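Local coordinates for protein nuclear hormone receptor FTZ-F1 (Drosophila melanogaster, PDB 2XHS) that probably regulates transcription as a nuclear receptor of the NR5A subfamily, its ligand-binding domain binding a peptide of the Fushi tarazu protein, at residues Asp147-Leu157 and His177-Tyr187. Residues are numbered along the deposited sequence; the frame is centred on the assembly and turned at random.
Sequences DMGDYVCMKFL and HDNVQAALLDY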
loop_
_atom_site.group_PDB
_atom_site.type_symbol
_atom_site.label_atom_id
_atom_site.label_comp_id
_atom_site.label_asym_id
_atom_site.label_seq_id
_atom_site.Cartn_x
_atom_site.Cartn_y
_atom_site.Cartn_z
ATOM N N ASP A 147 -9.362 10.042 5.389
ATOM C CA ASP A 147 -10.363 9.806 4.384
ATOM C C ASP A 147 -9.775 9.300 3.108
ATOM O O ASP A 147 -8.609 9.141 3.006
ATOM C CB ASP A 147 -11.227 11.032 4.158
ATOM C CG ASP A 147 -10.662 11.939 3.187
ATOM O OD1 ASP A 147 -9.683 11.539 2.603
ATOM O OD2 ASP A 147 -11.183 13.023 2.981
HETATM N N MSE A 148 -10.609 9.025 2.133
HETATM C CA MSE A 148 -10.149 8.480 0.890
HETATM C C MSE A 148 -9.205 9.440 0.234
HETATM O O MSE A 148 -8.273 9.060 -0.393
HETATM C CB MSE A 148 -11.330 8.208 -0.012
HETATM C CG MSE A 148 -11.012 7.819 -1.440
HETATM SE SE MSE A 148 -10.455 6.062 -1.728
HETATM C CE MSE A 148 -11.377 5.648 -3.236
ATOM N N GLY A 149 -9.462 10.710 0.374
ATOM C CA GLY A 149 -8.593 11.700 -0.194
ATOM C C GLY A 149 -7.223 11.749 0.400
ATOM O O GLY A 149 -6.264 11.897 -0.282
ATOM N N ASP A 150 -7.161 11.636 1.702
ATOM C CA ASP A 150 -5.926 11.637 2.404
ATOM C C ASP A 150 -5.101 10.471 2.006
ATOM O O ASP A 150 -3.936 10.576 1.830
ATOM C CB ASP A 150 -6.202 11.496 3.880
ATOM C CG ASP A 150 -6.914 12.642 4.439
ATOM O OD1 ASP A 150 -6.577 13.747 4.087
ATOM O OD2 ASP A 150 -7.786 12.461 5.261
ATOM N N TYR A 151 -5.737 9.333 1.894
ATOM C CA TYR A 151 -5.075 8.094 1.606
ATOM C C TYR A 151 -4.368 8.062 0.278
ATOM O O TYR A 151 -3.339 7.494 0.167
ATOM C CB TYR A 151 -6.078 6.959 1.739
ATOM C CG TYR A 151 -5.801 5.734 0.926
ATOM C CD1 TYR A 151 -4.853 4.836 1.304
ATOM C CD2 TYR A 151 -6.500 5.473 -0.210
ATOM C CE1 TYR A 151 -4.601 3.751 0.580
ATOM C CE2 TYR A 151 -6.238 4.386 -0.938
ATOM C CZ TYR A 151 -5.295 3.524 -0.532
ATOM O OH TYR A 151 -5.033 2.416 -1.251
ATOM N N VAL A 152 -4.947 8.623 -0.750
ATOM C CA VAL A 152 -4.283 8.670 -2.022
ATOM C C VAL A 152 -3.085 9.568 -2.085
ATOM O O VAL A 152 -2.142 9.287 -2.742
ATOM C CB VAL A 152 -5.234 8.959 -3.165
ATOM C CG1 VAL A 152 -6.095 7.810 -3.372
ATOM C CG2 VAL A 152 -6.072 10.090 -2.839
ATOM N N CYS A 153 -3.191 10.720 -1.432
ATOM C CA CYS A 153 -2.106 11.690 -1.411
ATOM C C CYS A 153 -0.906 11.082 -0.707
ATOM O O CYS A 153 0.241 11.276 -1.112
ATOM C CB CYS A 153 -2.543 12.972 -0.702
ATOM S SG CYS A 153 -3.958 13.801 -1.462
HETATM N N MSE A 154 -1.193 10.347 0.359
HETATM C CA MSE A 154 -0.187 9.734 1.163
HETATM C C MSE A 154 0.534 8.657 0.442
HETATM O O MSE A 154 1.655 8.395 0.721
HETATM C CB MSE A 154 -0.771 9.238 2.447
HETATM C CG MSE A 154 -0.780 10.280 3.457
HETATM SE SE MSE A 154 -1.488 9.638 5.002
HETATM C CE MSE A 154 -3.220 9.974 4.629
ATOM N N LYS A 155 -0.141 8.011 -0.472
ATOM C CA LYS A 155 0.450 6.986 -1.280
ATOM C C LYS A 155 1.500 7.530 -2.204
ATOM O O LYS A 155 2.546 6.985 -2.353
ATOM C CB LYS A 155 -0.643 6.320 -2.072
ATOM C CG LYS A 155 -0.704 4.866 -1.841
ATOM C CD LYS A 155 -1.503 4.169 -2.840
ATOM C CE LYS A 155 -0.973 2.790 -2.975
ATOM N NZ LYS A 155 -1.747 2.021 -3.936
ATOM N N PHE A 156 1.185 8.621 -2.851
ATOM C CA PHE A 156 2.117 9.303 -3.686
ATOM C C PHE A 156 3.236 9.843 -2.880
ATOM O O PHE A 156 4.345 9.882 -3.310
ATOM C CB PHE A 156 1.445 10.429 -4.396
ATOM C CG PHE A 156 0.616 9.993 -5.513
ATOM C CD1 PHE A 156 1.180 9.619 -6.688
ATOM C CD2 PHE A 156 -0.729 9.947 -5.397
ATOM C CE1 PHE A 156 0.416 9.217 -7.708
ATOM C CE2 PHE A 156 -1.488 9.539 -6.423
ATOM C CZ PHE A 156 -0.915 9.176 -7.570
ATOM N N LEU A 157 2.928 10.305 -1.700
ATOM C CA LEU A 157 3.948 10.862 -0.904
ATOM C C LEU A 157 4.914 9.792 -0.616
ATOM O O LEU A 157 6.088 10.000 -0.620
ATOM C CB LEU A 157 3.363 11.365 0.376
ATOM C CG LEU A 157 2.762 12.719 0.165
ATOM C CD1 LEU A 157 2.518 13.349 1.436
ATOM C CD2 LEU A 157 3.717 13.496 -0.594
ATOM N N HIS A 177 6.334 15.139 -5.499
ATOM C CA HIS A 177 6.146 14.951 -4.103
ATOM C C HIS A 177 5.706 16.255 -3.555
ATOM O O HIS A 177 4.839 16.330 -2.742
ATOM C CB HIS A 177 7.461 14.558 -3.481
ATOM C CG HIS A 177 7.381 14.287 -2.022
ATOM N ND1 HIS A 177 7.487 15.272 -1.079
ATOM C CD2 HIS A 177 7.210 13.137 -1.343
ATOM C CE1 HIS A 177 7.392 14.743 0.119
ATOM N NE2 HIS A 177 7.216 13.449 -0.013
ATOM N N ASP A 178 6.338 17.309 -3.996
ATOM C CA ASP A 178 6.040 18.618 -3.501
ATOM C C ASP A 178 4.656 19.128 -3.815
ATOM O O ASP A 178 4.074 19.833 -3.038
ATOM C CB ASP A 178 7.145 19.576 -3.827
ATOM C CG ASP A 178 8.303 19.403 -2.916
ATOM O OD1 ASP A 178 8.157 18.741 -1.892
ATOM O OD2 ASP A 178 9.369 19.935 -3.194
ATOM N N ASN A 179 4.141 18.792 -4.974
ATOM C CA ASN A 179 2.788 19.134 -5.324
ATOM C C ASN A 179 1.754 18.480 -4.506
ATOM O O ASN A 179 0.817 19.078 -4.077
ATOM C CB ASN A 179 2.521 18.644 -6.701
ATOM C CG ASN A 179 2.805 19.646 -7.697
ATOM O OD1 ASN A 179 1.990 19.911 -8.543
ATOM N ND2 ASN A 179 3.969 20.239 -7.622
ATOM N N VAL A 180 1.925 17.202 -4.337
ATOM C CA VAL A 180 1.005 16.401 -3.609
ATOM C C VAL A 180 0.927 16.846 -2.183
ATOM O O VAL A 180 -0.117 16.829 -1.604
ATOM C CB VAL A 180 1.424 14.979 -3.690
ATOM C CG1 VAL A 180 0.456 14.133 -2.997
ATOM C CG2 VAL A 180 1.486 14.597 -5.106
ATOM N N GLN A 181 2.037 17.256 -1.615
ATOM C CA GLN A 181 2.023 17.705 -0.258
ATOM C C GLN A 181 1.152 18.896 -0.160
ATOM O O GLN A 181 0.382 19.052 0.755
ATOM C CB GLN A 181 3.397 18.164 0.113
ATOM C CG GLN A 181 4.224 17.122 0.687
ATOM C CD GLN A 181 5.287 17.672 1.542
ATOM O OE1 GLN A 181 5.517 17.188 2.634
ATOM N NE2 GLN A 181 5.955 18.687 1.060
ATOM N N ALA A 182 1.314 19.772 -1.107
ATOM C CA ALA A 182 0.557 20.968 -1.145
ATOM C C ALA A 182 -0.890 20.690 -1.360
ATOM O O ALA A 182 -1.726 21.302 -0.778
ATOM C CB ALA A 182 1.053 21.781 -2.206
ATOM N N ALA A 183 -1.191 19.780 -2.244
ATOM C CA ALA A 183 -2.559 19.467 -2.503
ATOM C C ALA A 183 -3.172 18.902 -1.264
ATOM O O ALA A 183 -4.302 19.165 -0.972
ATOM C CB ALA A 183 -2.658 18.500 -3.615
ATOM N N LEU A 184 -2.423 18.081 -0.560
ATOM C CA LEU A 184 -2.890 17.484 0.656
ATOM C C LEU A 184 -3.124 18.513 1.683
ATOM O O LEU A 184 -4.056 18.430 2.425
ATOM C CB LEU A 184 -1.907 16.472 1.184
ATOM C CG LEU A 184 -2.267 15.639 2.400
ATOM C CD1 LEU A 184 -3.608 15.094 2.303
ATOM C CD2 LEU A 184 -1.312 14.543 2.438
ATOM N N LEU A 185 -2.254 19.489 1.756
ATOM C CA LEU A 185 -2.443 20.524 2.714
ATOM C C LEU A 185 -3.697 21.295 2.435
ATOM O O LEU A 185 -4.433 21.596 3.306
ATOM C CB LEU A 185 -1.254 21.448 2.681
ATOM C CG LEU A 185 -1.278 22.684 3.542
ATOM C CD1 LEU A 185 -1.521 22.348 4.936
ATOM C CD2 LEU A 185 0.049 23.234 3.412
ATOM N N ASP A 186 -3.936 21.614 1.192
ATOM C CA ASP A 186 -5.091 22.370 0.815
ATOM C C ASP A 186 -6.340 21.617 1.169
ATOM O O ASP A 186 -7.289 22.167 1.641
ATOM C CB ASP A 186 -4.998 22.565 -0.695
ATOM C CG ASP A 186 -6.125 23.345 -1.276
ATOM O OD1 ASP A 186 -6.660 24.226 -0.633
ATOM O OD2 ASP A 186 -6.481 23.083 -2.411
ATOM N N TYR A 187 -6.343 20.330 0.919
ATOM C CA TYR A 187 -7.511 19.545 1.149
ATOM C C TYR A 187 -7.833 19.574 2.605
ATOM O O TYR A 187 -8.955 19.746 2.990
ATOM C CB TYR A 187 -7.270 18.132 0.628
ATOM C CG TYR A 187 -8.414 17.181 0.791
ATOM C CD1 TYR A 187 -9.622 17.401 0.199
ATOM C CD2 TYR A 187 -8.279 16.061 1.540
ATOM C CE1 TYR A 187 -10.653 16.530 0.370
ATOM C CE2 TYR A 187 -9.295 15.212 1.708
ATOM C CZ TYR A 187 -10.482 15.443 1.125
ATOM O OH TYR A 187 -11.503 14.567 1.313
#
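Leu157 fits as a knob into the hole formed by His177, Val180, Gln181 and Leu184, where the helical segments 148-157 and 177-187 run nearly antiparallel, their axes 9.2 Å apart and 159° between directions. A branched leucine suits this place because its two methyls serve different walls. CD2 lies over one face of the His177 imidazole, 3.7 Å from the ring centroid, in a CH-pi contact, while CD1 turns to Leu184 CD2 at 4.1 Å. With CG anti to the backbone N (chi1 -178°), the His177 ring also brings its CD2 edge to 3.4 Å from Leu157 O. With an alanine in place of His177, the Leu157 CD2 methyl would probably lose its aromatic cover, leaving a gap at this end of the interface.

Further along, Leu184 spreads both methyls against Cys153 CB, the nearer being CD2 at 3.7 Å; the small cysteine, whose CB also touches Val180 CG1, is consistent with the close approach here. Leu184 CD1 also meets Asp150 OD1. Tyr187, chi1 -180°, extends its ring past Gly149, where no side chain obstructs it, to the helix start. There Asp147 and Asp150 form a capping box; Asp147 also hydrogen-bonds Tyr192 and Asp150 forms a salt bridge with Lys198.

Around this helix pair of the ligand-binding domain, helix 198-224 packs on Leu184 through Phe199 and on Asp150 through Leu202, while helix 13-20 touches Tyr187 through Ile15 and Val152 through Phe18.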